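Local coordinates for protein transmembrane oligosaccharyl transferase (Archaeoglobus fulgidus, PDB 3WAJ) that belongs to the STT3/AglB family of oligosaccharyl transferases, membrane proteins built from a multi-helical transmembrane region and a large soluble C-terminal region, at residues I144-G149 with A480-T485. Sequence-based numbering, arbitrary orientation.
Sequences IAIVPG and AAIYPT
Ile146 meets Thr485 through the end of its longer branch: CD1 of Ile146 lies 3.2 Å from Thr485 OG1, a close approach of a methyl group to a hydroxyl oxygen. The two side chains cross at about a right angle. Ile146 CG1 sits between its backbone N and carbonyl carbon (chi1 49°), which turns the branch toward helix 474-491, and a chi2 of 132°, away from a staggered value, places CD1 beside Thr485. CD1 of Ile146 also lies 4.1 Å from Ile482 O and 4.3 Å from Ile482 CG2, the latter a purely apolar touch. On the backbone side, Ile146 O and Thr485 O stand 3.0 Å apart; both are acceptors, and the pair is not a hydrogen bond. Pro148 adds its CD, 4.0 Å from Thr485 O. The contact thus sets the loop joining helices 134-144 and 150-153 against helix 474-491, which is kinked at Pro484, in the multi-helical part of the chain, consistent with the transmembrane region of this family. Around it, Ile146 also packs on Ile23 of helix 19-30. Between the two segments themselves the contact is van der Waals in kind, while the nearby hydrogen bond from Gly149 N, at the N-cap of helix 150-153, to Gln492 OE1 supplies a polar link between the same loop and the end of helix 474-491; the two carbonyl oxygens, pointing toward each other, would be expected to repel.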
loop_
_atom_site.group_PDB
_atom_site.type_symbol
_atom_site.label_atom_id
_atom_site.label_comp_id
_atom_site.label_asym_id
_atom_site.label_seq_id
_atom_site.Cartn_x
_atom_site.Cartn_y
_atom_site.Cartn_z
ATOM N N ILE A 144 19.645 15.179 4.710
ATOM C CA ILE A 144 18.844 13.954 4.703
ATOM C C ILE A 144 17.917 13.934 5.916
ATOM O O ILE A 144 16.847 13.326 5.883
ATOM C CB ILE A 144 19.732 12.678 4.651
ATOM C CG1 ILE A 144 18.912 11.450 4.217
ATOM C CG2 ILE A 144 20.469 12.450 5.979
ATOM C CD1 ILE A 144 18.358 11.544 2.797
ATOM N N ALA A 145 18.323 14.632 6.975
ATOM C CA ALA A 145 17.519 14.713 8.188
ATOM C C ALA A 145 16.250 15.549 7.992
ATOM O O ALA A 145 15.328 15.475 8.799
ATOM C CB ALA A 145 18.350 15.252 9.349
ATOM N N ILE A 146 16.200 16.335 6.921
ATOM C CA ILE A 146 15.056 17.220 6.686
ATOM C C ILE A 146 14.382 17.093 5.317
ATOM O O ILE A 146 13.396 17.765 5.060
ATOM C CB ILE A 146 15.428 18.712 6.905
ATOM C CG1 ILE A 146 16.715 19.064 6.154
ATOM C CG2 ILE A 146 15.615 19.006 8.370
ATOM C CD1 ILE A 146 16.626 20.330 5.349
ATOM N N VAL A 147 14.910 16.263 4.424
ATOM C CA VAL A 147 14.278 16.122 3.107
ATOM C C VAL A 147 12.829 15.658 3.358
ATOM O O VAL A 147 12.569 14.909 4.306
ATOM C CB VAL A 147 15.186 15.358 2.108
ATOM C CG1 VAL A 147 15.688 14.050 2.718
ATOM C CG2 VAL A 147 14.463 15.111 0.794
ATOM N N PRO A 148 11.901 15.866 2.485
ATOM C CA PRO A 148 10.470 15.623 2.734
ATOM C C PRO A 148 10.124 14.547 1.708
ATOM O O PRO A 148 11.004 13.792 1.279
ATOM C CB PRO A 148 9.653 16.882 2.433
ATOM C CG PRO A 148 10.496 17.592 1.385
ATOM C CD PRO A 148 11.937 17.351 1.828
ATOM N N GLY A 149 8.852 14.485 1.318
ATOM C CA GLY A 149 8.400 13.530 0.319
ATOM C C GLY A 149 8.211 12.115 0.850
ATOM O O GLY A 149 8.062 11.897 2.066
ATOM N N ALA A 480 18.281 29.399 1.348
ATOM C CA ALA A 480 17.472 29.103 0.164
ATOM C C ALA A 480 17.279 27.594 0.020
ATOM O O ALA A 480 16.281 27.126 -0.535
ATOM C CB ALA A 480 18.121 29.670 -1.083
ATOM N N ALA A 481 18.250 26.839 0.523
ATOM C CA ALA A 481 18.167 25.388 0.527
ATOM C C ALA A 481 17.363 24.902 1.736
ATOM O O ALA A 481 16.217 24.488 1.592
ATOM C CB ALA A 481 19.561 24.782 0.525
ATOM N N ILE A 482 17.970 24.980 2.919
ATOM C CA ILE A 482 17.401 24.452 4.166
ATOM C C ILE A 482 15.993 24.958 4.548
ATOM O O ILE A 482 15.191 24.204 5.105
ATOM C CB ILE A 482 18.393 24.663 5.353
ATOM C CG1 ILE A 482 19.695 23.887 5.111
ATOM C CG2 ILE A 482 17.765 24.267 6.692
ATOM C CD1 ILE A 482 20.888 24.368 5.946
ATOM N N TYR A 483 15.670 26.209 4.244
ATOM C CA TYR A 483 14.413 26.758 4.758
ATOM C C TYR A 483 13.120 26.145 4.207
ATOM O O TYR A 483 12.355 25.568 4.968
ATOM C CB TYR A 483 14.354 28.291 4.690
ATOM C CG TYR A 483 13.029 28.817 5.186
ATOM C CD1 TYR A 483 12.038 29.231 4.297
ATOM C CD2 TYR A 483 12.753 28.864 6.544
ATOM C CE1 TYR A 483 10.812 29.696 4.756
ATOM C CE2 TYR A 483 11.537 29.323 7.014
ATOM C CZ TYR A 483 10.570 29.742 6.120
ATOM O OH TYR A 483 9.363 30.200 6.606
ATOM N N PRO A 484 12.856 26.279 2.894
ATOM C CA PRO A 484 11.537 25.779 2.483
ATOM C C PRO A 484 11.449 24.251 2.449
ATOM O O PRO A 484 10.356 23.719 2.258
ATOM C CB PRO A 484 11.362 26.365 1.077
ATOM C CG PRO A 484 12.749 26.522 0.560
ATOM C CD PRO A 484 13.622 26.825 1.754
ATOM N N THR A 485 12.569 23.555 2.639
ATOM C CA THR A 485 12.515 22.093 2.740
ATOM C C THR A 485 12.427 21.586 4.192
ATOM O O THR A 485 12.176 20.406 4.423
ATOM C CB THR A 485 13.645 21.386 1.943
ATOM O OG1 THR A 485 14.675 20.938 2.831
ATOM C CG2 THR A 485 14.232 22.326 0.932
#